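Local coordinates for protein glycoside hydrolase YxiA (Bacillus licheniformis, PDB 3LV4) that probably hydrolyses glycosidic bonds in arabinan, as a calcium-binding family 43 glycoside hydrolase similar to arabinan endo-1,5-alpha-L-arabinosidases, at residues Asp15-Lys20 with Gly202-Tyr207; Ile122-Gly127 with Phe171-Asp176; Ser126-Ile131 with Gln186-Lys191; Lys191-Asn196 with Met218-Leu223. All coordinates share one frame; numbering follows the deposited sequence.

All four contacts lie in the glycoside hydrolase family 43 part of the chain, a fold known in this family as a five-bladed beta-propeller, and each joins strands or loops of different blade sheets. Contact 1 joins the first strands of two sheets, 17-21 and 200-208, and brackets the segments of contacts 2 and 3 in sequence. Those two share Ser126 and Gly127, with centres 8 Å apart. Contacts 3 and 4 share Lys191, at strand 190-193, and their centres are 17 Å apart. Contact 4 lies 16 Å from contact 1 between centres and alternates with it along the chain. Contacts 1 and 4 lie centrally, by predicted catalytic residues; contacts 2 and 3 lie farther out.

Contact 1. Residues Asp15-Lys20 with Gly202-Tyr207; sequences DPSIIK and GAYILY
Tyr204 stretches across from its strand to Ser17 and Ile18, where its far end makes the whole direct contact. Ser17 OG lies near the ring plane, at the edge, 3.9 Å from Tyr204 CE2. The CG2 branch of Ile18 comes within 3.9 Å of Tyr204 OH, the two side chains passing at a slant. No direct hydrogen bond joins the strands. Instead a water in the plane of the ring bonds to Tyr204 OH at 2.7 Å and to Ile18 O, also at 2.7 Å, so the phenol is tied to the opposing backbone through one solvent molecule. The ring gets there because its CG stands opposite the backbone N (chi1 -160°), and stacking on His150 steadies its plane. Ser17 OG is itself held by Asp80 OD1, and the Ser17 side chain is about 4 Å from a bound calcium ion. Asp15, the predicted proton acceptor, lies two residues before Ser17. Strands 17-21 and 200-208 are the first strands of their sheets; between them strand 285-296 contributes Ser293, which touches Tyr204 and bonds to the backbone at Pro16 and Ile18, while strand 24-29 pairs with 17-21.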
loop_
_atom_site.group_PDB
_atom_site.type_symbol
_atom_site.label_atom_id
_atom_site.label_comp_id
_atom_site.label_asym_id
_atom_site.label_seq_id
_atom_site.Cartn_x
_atom_site.Cartn_y
_atom_site.Cartn_z
ATOM N N ASP A 15 -1.183 9.020 1.804
ATOM C CA ASP A 15 -1.577 8.179 0.673
ATOM C C ASP A 15 -0.627 8.320 -0.527
ATOM O O ASP A 15 -1.064 8.553 -1.658
ATOM C CB ASP A 15 -3.004 8.545 0.240
ATOM C CG ASP A 15 -3.956 8.650 1.419
ATOM O OD1 ASP A 15 -3.992 7.705 2.250
ATOM O OD2 ASP A 15 -4.666 9.679 1.524
ATOM N N PRO A 16 0.680 8.155 -0.289
ATOM C CA PRO A 16 1.683 8.416 -1.330
ATOM C C PRO A 16 1.599 7.452 -2.518
ATOM O O PRO A 16 1.552 6.224 -2.335
ATOM C CB PRO A 16 3.008 8.205 -0.587
ATOM C CG PRO A 16 2.650 7.193 0.469
ATOM C CD PRO A 16 1.291 7.638 0.947
ATOM N N SER A 17 1.595 8.011 -3.724
ATOM C CA SER A 17 1.622 7.216 -4.952
ATOM C C SER A 17 2.923 7.495 -5.711
ATOM O O SER A 17 3.154 8.607 -6.202
ATOM C CB SER A 17 0.394 7.514 -5.823
ATOM O OG SER A 17 0.118 6.439 -6.712
ATOM N N ILE A 18 3.769 6.474 -5.793
ATOM C CA ILE A 18 5.128 6.609 -6.318
ATOM C C ILE A 18 5.187 6.667 -7.842
ATOM O O ILE A 18 4.435 5.981 -8.541
ATOM C CB ILE A 18 6.026 5.437 -5.808
ATOM C CG1 ILE A 18 7.509 5.689 -6.104
ATOM C CG2 ILE A 18 5.577 4.097 -6.403
ATOM C CD1 ILE A 18 8.174 6.638 -5.135
ATOM N N ILE A 19 6.084 7.498 -8.359
ATOM C CA ILE A 19 6.372 7.502 -9.791
ATOM C C ILE A 19 7.801 7.988 -9.980
ATOM O O ILE A 19 8.239 8.923 -9.305
ATOM C CB ILE A 19 5.375 8.383 -10.602
ATOM C CG1 ILE A 19 5.798 8.455 -12.081
ATOM C CG2 ILE A 19 5.242 9.794 -9.982
ATOM C CD1 ILE A 19 4.804 9.189 -12.994
ATOM N N LYS A 20 8.541 7.334 -10.866
ATOM C CA LYS A 20 9.900 7.762 -11.134
ATOM C C LYS A 20 9.985 8.419 -12.500
ATOM O O LYS A 20 9.496 7.874 -13.487
ATOM C CB LYS A 20 10.884 6.593 -11.041
ATOM C CG LYS A 20 12.320 7.030 -11.277
ATOM C CD LYS A 20 13.295 6.186 -10.510
ATOM C CE LYS A 20 13.822 5.043 -11.312
ATOM N NZ LYS A 20 15.306 4.939 -11.117
ATOM N N GLY A 202 -7.454 2.118 -1.053
ATOM C CA GLY A 202 -6.046 2.265 -1.383
ATOM C C GLY A 202 -5.452 1.120 -2.186
ATOM O O GLY A 202 -4.330 0.678 -1.908
ATOM N N ALA A 203 -6.197 0.639 -3.182
ATOM C CA ALA A 203 -5.705 -0.407 -4.078
ATOM C C ALA A 203 -4.437 0.005 -4.834
ATOM O O ALA A 203 -4.268 1.165 -5.224
ATOM C CB ALA A 203 -6.792 -0.811 -5.073
ATOM N N TYR A 204 -3.550 -0.953 -5.052
ATOM C CA TYR A 204 -2.367 -0.702 -5.853
ATOM C C TYR A 204 -1.917 -2.022 -6.465
ATOM O O TYR A 204 -1.764 -3.009 -5.747
ATOM C CB TYR A 204 -1.242 -0.095 -4.999
ATOM C CG TYR A 204 -0.207 0.601 -5.851
ATOM C CD1 TYR A 204 0.872 -0.094 -6.377
ATOM C CD2 TYR A 204 -0.336 1.953 -6.164
ATOM C CE1 TYR A 204 1.804 0.536 -7.176
ATOM C CE2 TYR A 204 0.587 2.591 -6.967
ATOM C CZ TYR A 204 1.655 1.879 -7.470
ATOM O OH TYR A 204 2.575 2.517 -8.274
ATOM N N ILE A 205 -1.712 -2.047 -7.782
ATOM C CA ILE A 205 -1.323 -3.291 -8.447
ATOM C C ILE A 205 0.104 -3.246 -8.992
ATOM O O ILE A 205 0.450 -2.370 -9.793
ATOM C CB ILE A 205 -2.334 -3.701 -9.552
ATOM C CG1 ILE A 205 -3.675 -4.082 -8.897
ATOM C CG2 ILE A 205 -1.787 -4.890 -10.364
ATOM C CD1 ILE A 205 -4.852 -4.149 -9.851
ATOM N N LEU A 206 0.933 -4.189 -8.540
ATOM C CA LEU A 206 2.318 -4.284 -9.000
ATOM C C LEU A 206 2.634 -5.675 -9.548
ATOM O O LEU A 206 2.413 -6.686 -8.872
ATOM C CB LEU A 206 3.292 -3.959 -7.857
ATOM C CG LEU A 206 4.757 -3.955 -8.306
ATOM C CD1 LEU A 206 4.987 -2.768 -9.237
ATOM C CD2 LEU A 206 5.723 -3.907 -7.139
ATOM N N TYR A 207 3.165 -5.718 -10.767
ATOM C CA TYR A 207 3.623 -6.961 -11.380
ATOM C C TYR A 207 5.059 -7.263 -10.975
ATOM O O TYR A 207 5.894 -6.366 -10.918
ATOM C CB TYR A 207 3.556 -6.838 -12.901
ATOM C CG TYR A 207 3.960 -8.087 -13.660
ATOM C CD1 TYR A 207 5.208 -8.187 -14.271
ATOM C CD2 TYR A 207 3.081 -9.161 -13.786
ATOM C CE1 TYR A 207 5.567 -9.333 -14.988
ATOM C CE2 TYR A 207 3.432 -10.297 -14.498
ATOM C CZ TYR A 207 4.671 -10.380 -15.094
ATOM O OH TYR A 207 5.007 -11.522 -15.796
HETATM O O HOH W 1 1.950 5.068 -9.050
#

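Contact 2. Residues Ile122-Gly127 with Phe171-Asp176; sequences IFLKSG and FILEMD
Phe123 and Met175 meet at about a right angle, while Leu124 and Leu173 reach for each other end to end. In the first pair the methyl of Met175, a selenomethionine, approaches the ring obliquely, its CE 4.1 Å from Phe123 CZ. The Met175 chain folds back at both chi2 (-63°) and chi3 (-85°), which brings its end nearer to the other strand than its first bond would suggest. In the second pair, Leu124 CD2 and Leu173 CD1 are 3.9 Å apart. Phe123 and Leu124 are consecutive, yet both point toward segment 171-176. A classic beta bulge, in which both residues face Leu105 of the adjoining strand, explains this break in the usual up-and-down pattern. The backbones remain more than 11 Å apart at their CA atoms, so between these segments the gap from strand 118-126, at the outer end of one sheet, to strand 170-175 of the next is bridged by side chains alone. Met161 and Pro182 also touch Phe123, Tyr163 touches Leu124, and Leu159 backs Met175. With no hydrogen bond or charge pair across it, this contact rests on van der Waals packing of apolar side chains.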
loop_
_atom_site.group_PDB
_atom_site.type_symbol
_atom_site.label_atom_id
_atom_site.label_comp_id
_atom_site.label_asym_id
_atom_site.label_seq_id
_atom_site.Cartn_x
_atom_site.Cartn_y
_atom_site.Cartn_z
ATOM N N ILE A 122 -13.970 15.545 -15.432
ATOM C CA ILE A 122 -14.477 14.478 -14.576
ATOM C C ILE A 122 -15.013 13.339 -15.432
ATOM O O ILE A 122 -15.697 13.587 -16.433
ATOM C CB ILE A 122 -15.640 15.000 -13.710
ATOM C CG1 ILE A 122 -15.152 16.124 -12.775
ATOM C CG2 ILE A 122 -16.311 13.842 -12.954
ATOM C CD1 ILE A 122 -16.270 16.877 -12.055
ATOM N N PHE A 123 -14.730 12.096 -15.046
ATOM C CA PHE A 123 -15.228 10.949 -15.816
ATOM C C PHE A 123 -15.938 9.884 -14.973
ATOM O O PHE A 123 -16.506 8.946 -15.520
ATOM C CB PHE A 123 -14.129 10.320 -16.703
ATOM C CG PHE A 123 -12.971 9.727 -15.934
ATOM C CD1 PHE A 123 -13.018 8.408 -15.484
ATOM C CD2 PHE A 123 -11.838 10.478 -15.677
ATOM C CE1 PHE A 123 -11.959 7.852 -14.789
ATOM C CE2 PHE A 123 -10.759 9.930 -14.975
ATOM C CZ PHE A 123 -10.816 8.622 -14.533
ATOM N N LEU A 124 -15.919 10.042 -13.650
ATOM C CA LEU A 124 -16.665 9.151 -12.766
ATOM C C LEU A 124 -17.224 9.965 -11.602
ATOM O O LEU A 124 -16.559 10.870 -11.104
ATOM C CB LEU A 124 -15.754 8.031 -12.241
ATOM C CG LEU A 124 -16.092 6.549 -12.427
ATOM C CD1 LEU A 124 -16.636 6.216 -13.793
ATOM C CD2 LEU A 124 -14.872 5.680 -12.094
ATOM N N LYS A 125 -18.452 9.653 -11.185
ATOM C CA LYS A 125 -19.037 10.273 -9.998
ATOM C C LYS A 125 -19.698 9.217 -9.133
ATOM O O LYS A 125 -20.162 8.197 -9.645
ATOM C CB LYS A 125 -20.093 11.318 -10.382
ATOM C CG LYS A 125 -19.548 12.632 -10.922
ATOM C CD LYS A 125 -20.710 13.545 -11.344
ATOM C CE LYS A 125 -20.247 14.955 -11.655
ATOM N NZ LYS A 125 -21.348 15.765 -12.260
ATOM N N SER A 126 -19.733 9.464 -7.824
ATOM C CA SER A 126 -20.483 8.618 -6.903
ATOM C C SER A 126 -21.278 9.505 -5.956
ATOM O O SER A 126 -21.025 10.716 -5.861
ATOM C CB SER A 126 -19.553 7.679 -6.126
ATOM O OG SER A 126 -18.499 8.373 -5.491
ATOM N N GLY A 127 -22.257 8.913 -5.279
ATOM C CA GLY A 127 -23.015 9.637 -4.281
ATOM C C GLY A 127 -24.106 10.531 -4.840
ATOM O O GLY A 127 -24.687 11.331 -4.095
ATOM N N PHE A 171 -12.791 -1.615 -7.722
ATOM C CA PHE A 171 -13.136 -1.926 -9.103
ATOM C C PHE A 171 -11.963 -1.638 -10.034
ATOM O O PHE A 171 -11.066 -0.864 -9.694
ATOM C CB PHE A 171 -14.344 -1.090 -9.552
ATOM C CG PHE A 171 -15.648 -1.518 -8.933
ATOM C CD1 PHE A 171 -15.916 -1.258 -7.595
ATOM C CD2 PHE A 171 -16.610 -2.175 -9.692
ATOM C CE1 PHE A 171 -17.114 -1.654 -7.028
ATOM C CE2 PHE A 171 -17.815 -2.577 -9.129
ATOM C CZ PHE A 171 -18.067 -2.318 -7.799
ATOM N N ILE A 172 -11.979 -2.252 -11.214
ATOM C CA ILE A 172 -10.948 -1.983 -12.211
ATOM C C ILE A 172 -11.572 -1.712 -13.583
ATOM O O ILE A 172 -12.529 -2.375 -13.984
ATOM C CB ILE A 172 -9.876 -3.115 -12.267
ATOM C CG1 ILE A 172 -8.646 -2.670 -13.071
ATOM C CG2 ILE A 172 -10.466 -4.439 -12.779
ATOM C CD1 ILE A 172 -7.493 -3.672 -12.980
ATOM N N LEU A 173 -11.034 -0.706 -14.268
ATOM C CA LEU A 173 -11.512 -0.266 -15.576
ATOM C C LEU A 173 -10.393 -0.369 -16.594
ATOM O O LEU A 173 -9.232 -0.109 -16.269
ATOM C CB LEU A 173 -11.957 1.200 -15.492
ATOM C CG LEU A 173 -13.344 1.457 -14.896
ATOM C CD1 LEU A 173 -13.506 2.890 -14.444
ATOM C CD2 LEU A 173 -14.420 1.093 -15.919
ATOM N N GLU A 174 -10.732 -0.736 -17.828
ATOM C CA GLU A 174 -9.748 -0.654 -18.896
ATOM C C GLU A 174 -9.708 0.772 -19.416
ATOM O O GLU A 174 -10.757 1.407 -19.581
ATOM C CB GLU A 174 -10.047 -1.620 -20.039
ATOM C CG GLU A 174 -8.863 -1.738 -20.981
ATOM C CD GLU A 174 -8.989 -2.888 -21.963
ATOM O OE1 GLU A 174 -8.017 -3.106 -22.719
ATOM O OE2 GLU A 174 -10.050 -3.564 -21.981
HETATM N N MSE A 175 -8.503 1.278 -19.663
HETATM C CA MSE A 175 -8.331 2.686 -20.030
HETATM C C MSE A 175 -7.834 2.845 -21.466
HETATM O O MSE A 175 -7.178 1.954 -22.014
HETATM C CB MSE A 175 -7.342 3.372 -19.078
HETATM C CG MSE A 175 -7.635 3.129 -17.606
HETATM SE SE MSE A 175 -9.371 3.857 -17.043
HETATM C CE MSE A 175 -8.836 5.713 -16.670
ATOM N N ASP A 176 -8.165 3.989 -22.057
ATOM C CA ASP A 176 -7.687 4.377 -23.378
ATOM C C ASP A 176 -6.248 4.902 -23.271
ATOM O O ASP A 176 -5.987 5.880 -22.579
ATOM C CB ASP A 176 -8.616 5.452 -23.957
ATOM C CG ASP A 176 -8.306 5.779 -25.399
ATOM O OD1 ASP A 176 -7.168 6.226 -25.680
ATOM O OD2 ASP A 176 -9.204 5.602 -26.255
#

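Contact 3. Residues Ser126-Ile131 with Gln186-Lys191; sequences SGMDGI and QGYGKK. With ACT (acetate ion), chain G.
Met128, a selenomethionine, curls toward the end of the Tyr188 side chain, the two coming from opposite directions. Its CB, 4.0 Å from the OXT of a bound acetate, already heads toward the tyrosine; CG follows between the backbone N and the carbonyl carbon (chi1 61°), and bends at the next two torsions set Met128 SE 3.8 Å from Tyr188 OH, with the terminal CE 4.2 Å from the same oxygen. On the backbone side, Ser126 CA approaches Tyr188 OH to 4.3 Å. A type II' turn from Gln186 to Gly189, closed by a bond of 2.9 Å between Gly189 N and Gln186 O, presents the tyrosine at its corner. The contact thus joins the loop after strand 118-126 to the turn before strand 190-193, on neighbouring blades. The acetate, probably from the crystallisation liquor, accepts an almost straight bond from Asp129 N to OXT (2.8 Å, 177° at the hydrogen) and is also held by Arg102. What fixes the phenol is polar and lies just beyond the two segments: Tyr188 OH bonds to Lys125 O and to Asn133 N. A carbonyl can only accept and an amide N-H can only donate, so the buried hydroxyl uses both its roles, and the selenium beside it supplies van der Waals cover.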
loop_
_atom_site.group_PDB
_atom_site.type_symbol
_atom_site.label_atom_id
_atom_site.label_comp_id
_atom_site.label_asym_id
_atom_site.label_seq_id
_atom_site.Cartn_x
_atom_site.Cartn_y
_atom_site.Cartn_z
ATOM N N SER A 126 -19.733 9.464 -7.824
ATOM C CA SER A 126 -20.483 8.618 -6.903
ATOM C C SER A 126 -21.278 9.505 -5.956
ATOM O O SER A 126 -21.025 10.716 -5.861
ATOM C CB SER A 126 -19.553 7.679 -6.126
ATOM O OG SER A 126 -18.499 8.373 -5.491
ATOM N N GLY A 127 -22.257 8.913 -5.279
ATOM C CA GLY A 127 -23.015 9.637 -4.281
ATOM C C GLY A 127 -24.106 10.531 -4.840
ATOM O O GLY A 127 -24.687 11.331 -4.095
HETATM N N MSE A 128 -24.377 10.420 -6.140
HETATM C CA MSE A 128 -25.534 11.096 -6.726
HETATM C C MSE A 128 -26.803 10.480 -6.173
HETATM O O MSE A 128 -26.840 9.284 -5.859
HETATM C CB MSE A 128 -25.549 10.967 -8.260
HETATM C CG MSE A 128 -25.636 9.515 -8.778
HETATM SE SE MSE A 128 -23.880 8.676 -8.999
HETATM C CE MSE A 128 -23.364 9.582 -10.675
ATOM N N ASP A 129 -27.840 11.303 -6.052
ATOM C CA ASP A 129 -29.167 10.808 -5.737
ATOM C C ASP A 129 -29.846 10.603 -7.079
ATOM O O ASP A 129 -30.487 11.512 -7.603
ATOM C CB ASP A 129 -29.939 11.821 -4.892
ATOM C CG ASP A 129 -31.333 11.336 -4.516
ATOM O OD1 ASP A 129 -31.606 10.122 -4.636
ATOM O OD2 ASP A 129 -32.164 12.172 -4.098
ATOM N N GLY A 130 -29.664 9.418 -7.649
ATOM C CA GLY A 130 -30.231 9.089 -8.944
ATOM C C GLY A 130 -29.358 8.127 -9.732
ATOM O O GLY A 130 -28.592 7.347 -9.168
ATOM N N ILE A 131 -29.465 8.208 -11.051
ATOM C CA ILE A 131 -28.804 7.266 -11.955
ATOM C C ILE A 131 -27.285 7.349 -11.855
ATOM O O ILE A 131 -26.700 8.427 -11.971
ATOM C CB ILE A 131 -29.250 7.530 -13.397
ATOM C CG1 ILE A 131 -30.767 7.328 -13.508
ATOM C CG2 ILE A 131 -28.479 6.651 -14.382
ATOM C CD1 ILE A 131 -31.355 7.875 -14.777
ATOM N N GLN A 186 -18.303 0.533 -19.895
ATOM C CA GLN A 186 -17.887 -0.242 -18.723
ATOM C C GLN A 186 -18.609 0.074 -17.414
ATOM O O GLN A 186 -18.493 -0.689 -16.453
ATOM C CB GLN A 186 -16.393 -0.063 -18.484
ATOM C CG GLN A 186 -15.515 -0.482 -19.629
ATOM C CD GLN A 186 -14.063 -0.335 -19.251
ATOM O OE1 GLN A 186 -13.496 -1.202 -18.595
ATOM N NE2 GLN A 186 -13.466 0.784 -19.623
ATOM N N GLY A 187 -19.335 1.186 -17.355
ATOM C CA GLY A 187 -19.900 1.625 -16.084
ATOM C C GLY A 187 -18.804 1.854 -15.051
ATOM O O GLY A 187 -17.848 2.575 -15.318
ATOM N N TYR A 188 -18.924 1.236 -13.876
ATOM C CA TYR A 188 -17.884 1.374 -12.860
ATOM C C TYR A 188 -16.757 0.358 -13.029
ATOM O O TYR A 188 -15.771 0.386 -12.281
ATOM C CB TYR A 188 -18.470 1.282 -11.442
ATOM C CG TYR A 188 -19.294 2.498 -11.074
ATOM C CD1 TYR A 188 -18.685 3.736 -10.879
ATOM C CD2 TYR A 188 -20.676 2.415 -10.920
ATOM C CE1 TYR A 188 -19.425 4.851 -10.547
ATOM C CE2 TYR A 188 -21.426 3.528 -10.588
ATOM C CZ TYR A 188 -20.791 4.745 -10.406
ATOM O OH TYR A 188 -21.522 5.867 -10.083
ATOM N N GLY A 189 -16.906 -0.533 -14.005
ATOM C CA GLY A 189 -15.912 -1.565 -14.252
ATOM C C GLY A 189 -16.173 -2.860 -13.506
ATOM O O GLY A 189 -17.310 -3.152 -13.120
ATOM N N LYS A 190 -15.115 -3.643 -13.306
ATOM C CA LYS A 190 -15.236 -4.982 -12.740
ATOM C C LYS A 190 -14.783 -4.976 -11.286
ATOM O O LYS A 190 -13.723 -4.426 -10.964
ATOM C CB LYS A 190 -14.377 -5.961 -13.551
ATOM C CG LYS A 190 -14.214 -7.335 -12.929
ATOM C CD LYS A 190 -13.162 -8.180 -13.663
ATOM C CE LYS A 190 -13.291 -9.645 -13.262
ATOM N NZ LYS A 190 -12.264 -10.515 -13.922
ATOM N N LYS A 191 -15.583 -5.570 -10.403
ATOM C CA LYS A 191 -15.222 -5.610 -8.990
ATOM C C LYS A 191 -14.127 -6.650 -8.735
ATOM O O LYS A 191 -14.156 -7.737 -9.312
ATOM C CB LYS A 191 -16.452 -5.887 -8.111
ATOM C CG LYS A 191 -16.158 -5.765 -6.613
ATOM C CD LYS A 191 -17.417 -5.726 -5.755
ATOM C CE LYS A 191 -18.064 -7.099 -5.626
ATOM N NZ LYS A 191 -19.173 -7.118 -4.620
HETATM C C ACT G . -27.300 14.836 -7.404
HETATM O O ACT G . -26.743 15.932 -7.160
HETATM O OXT ACT G . -27.357 14.031 -6.453
HETATM C CH3 ACT G . -27.845 14.503 -8.765
#

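Contact 4. Residues Lys191-Asn196 with Met218-Leu223; sequences KLIGGN and MSFGGL
The Phe220 ring receives the tip of Ile193 obliquely, CD1 standing 4.3 Å from Phe220 CZ. At the edge of that ring, in its plane, lies the selenium of Met218, a selenomethionine, with SE 4.0 Å from Phe220 CE1. Ile193 and Met218 also meet tip to tip: Ile193 CD1 is 3.9 Å from Met218 SE, and the CG2 branch of the same isoleucine is 4.1 Å from it. One methyl therefore touches both partners. The isoleucine reaches them because CG1 points opposite the backbone N (chi1 -178°) and the chain continues fully extended to CD1, while the Met218 chain runs out straight beyond CG. Within segment 191-196, Lys191 NZ turns back to Gly194 O at 2.9 Å, with a C=O...N angle of 148° and the nitrogen 28° out of the carbonyl plane, linking the strand to the loop after it. All three touching residues are buried, and the side chain of Met218 is about 7 Å from that of Glu201, the predicted proton donor. Strand 190-193 closes one four-stranded sheet and strand 213-220 is the second of the next; Ile200, from strand 200-208, touches both Ile193 and Phe220, and strand 230-236 packs Ala234 against Met218.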
loop_
_atom_site.group_PDB
_atom_site.type_symbol
_atom_site.label_atom_id
_atom_site.label_comp_id
_atom_site.label_asym_id
_atom_site.label_seq_id
_atom_site.Cartn_x
_atom_site.Cartn_y
_atom_site.Cartn_z
ATOM N N LYS A 191 -15.583 -5.570 -10.403
ATOM C CA LYS A 191 -15.222 -5.610 -8.990
ATOM C C LYS A 191 -14.127 -6.650 -8.735
ATOM O O LYS A 191 -14.156 -7.737 -9.312
ATOM C CB LYS A 191 -16.452 -5.887 -8.111
ATOM C CG LYS A 191 -16.158 -5.765 -6.613
ATOM C CD LYS A 191 -17.417 -5.726 -5.755
ATOM C CE LYS A 191 -18.064 -7.099 -5.626
ATOM N NZ LYS A 191 -19.173 -7.118 -4.620
ATOM N N LEU A 192 -13.162 -6.297 -7.886
ATOM C CA LEU A 192 -12.094 -7.206 -7.469
ATOM C C LEU A 192 -12.284 -7.721 -6.040
ATOM O O LEU A 192 -11.841 -8.828 -5.702
ATOM C CB LEU A 192 -10.734 -6.501 -7.572
ATOM C CG LEU A 192 -10.318 -6.032 -8.969
ATOM C CD1 LEU A 192 -8.912 -5.436 -8.928
ATOM C CD2 LEU A 192 -10.409 -7.183 -9.982
ATOM N N ILE A 193 -12.931 -6.908 -5.205
ATOM C CA ILE A 193 -13.142 -7.229 -3.793
ATOM C C ILE A 193 -14.088 -6.201 -3.171
ATOM O O ILE A 193 -14.192 -5.077 -3.655
ATOM C CB ILE A 193 -11.796 -7.263 -3.017
ATOM C CG1 ILE A 193 -12.006 -7.647 -1.549
ATOM C CG2 ILE A 193 -11.070 -5.923 -3.111
ATOM C CD1 ILE A 193 -10.710 -7.918 -0.808
ATOM N N GLY A 194 -14.805 -6.599 -2.122
ATOM C CA GLY A 194 -15.565 -5.658 -1.325
ATOM C C GLY A 194 -17.064 -5.647 -1.556
ATOM O O GLY A 194 -17.619 -6.498 -2.257
ATOM N N GLY A 195 -17.718 -4.659 -0.960
ATOM C CA GLY A 195 -19.164 -4.555 -0.993
ATOM C C GLY A 195 -19.660 -4.279 0.409
ATOM O O GLY A 195 -18.965 -4.567 1.379
ATOM N N ASN A 196 -20.851 -3.704 0.518
ATOM C CA ASN A 196 -21.485 -3.494 1.815
ATOM C C ASN A 196 -20.641 -2.683 2.795
ATOM O O ASN A 196 -20.614 -2.976 3.985
ATOM C CB ASN A 196 -21.869 -4.840 2.440
ATOM C CG ASN A 196 -22.882 -5.595 1.605
ATOM O OD1 ASN A 196 -23.699 -4.983 0.904
ATOM N ND2 ASN A 196 -22.837 -6.926 1.666
HETATM N N MSE A 218 -3.673 -3.482 -0.837
HETATM C CA MSE A 218 -4.830 -2.740 -0.374
HETATM C C MSE A 218 -4.710 -2.497 1.117
HETATM O O MSE A 218 -3.924 -3.157 1.805
HETATM C CB MSE A 218 -6.116 -3.502 -0.693
HETATM C CG MSE A 218 -6.075 -4.937 -0.292
HETATM SE SE MSE A 218 -7.392 -6.009 -1.270
HETATM C CE MSE A 218 -6.510 -7.747 -1.030
ATOM N N SER A 219 -5.465 -1.530 1.612
ATOM C CA SER A 219 -5.455 -1.226 3.036
ATOM C C SER A 219 -6.786 -1.623 3.641
ATOM O O SER A 219 -7.845 -1.265 3.118
ATOM C CB SER A 219 -5.161 0.262 3.275
ATOM O OG SER A 219 -3.833 0.557 2.871
ATOM N N PHE A 220 -6.721 -2.399 4.718
ATOM C CA PHE A 220 -7.913 -2.807 5.461
ATOM C C PHE A 220 -8.034 -1.923 6.708
ATOM O O PHE A 220 -7.024 -1.486 7.275
ATOM C CB PHE A 220 -7.795 -4.268 5.910
ATOM C CG PHE A 220 -8.219 -5.289 4.877
ATOM C CD1 PHE A 220 -7.927 -5.123 3.531
ATOM C CD2 PHE A 220 -8.870 -6.454 5.279
ATOM C CE1 PHE A 220 -8.299 -6.090 2.597
ATOM C CE2 PHE A 220 -9.245 -7.422 4.355
ATOM C CZ PHE A 220 -8.963 -7.236 3.007
ATOM N N GLY A 221 -9.258 -1.679 7.158
ATOM C CA GLY A 221 -9.450 -0.874 8.359
ATOM C C GLY A 221 -9.488 0.628 8.114
ATOM O O GLY A 221 -9.692 1.085 6.985
ATOM N N GLY A 222 -9.291 1.394 9.182
ATOM C CA GLY A 222 -9.383 2.847 9.129
ATOM C C GLY A 222 -8.035 3.542 9.232
ATOM O O GLY A 222 -7.146 3.103 9.981
ATOM N N LEU A 223 -7.877 4.633 8.478
ATOM C CA LEU A 223 -6.599 5.339 8.421
ATOM C C LEU A 223 -6.158 5.991 9.738
ATOM O O LEU A 223 -4.954 6.147 9.977
ATOM C CB LEU A 223 -6.616 6.387 7.305
ATOM C CG LEU A 223 -7.555 7.576 7.510
ATOM C CD1 LEU A 223 -6.850 8.729 8.237
ATOM C CD2 LEU A 223 -8.072 8.039 6.165
#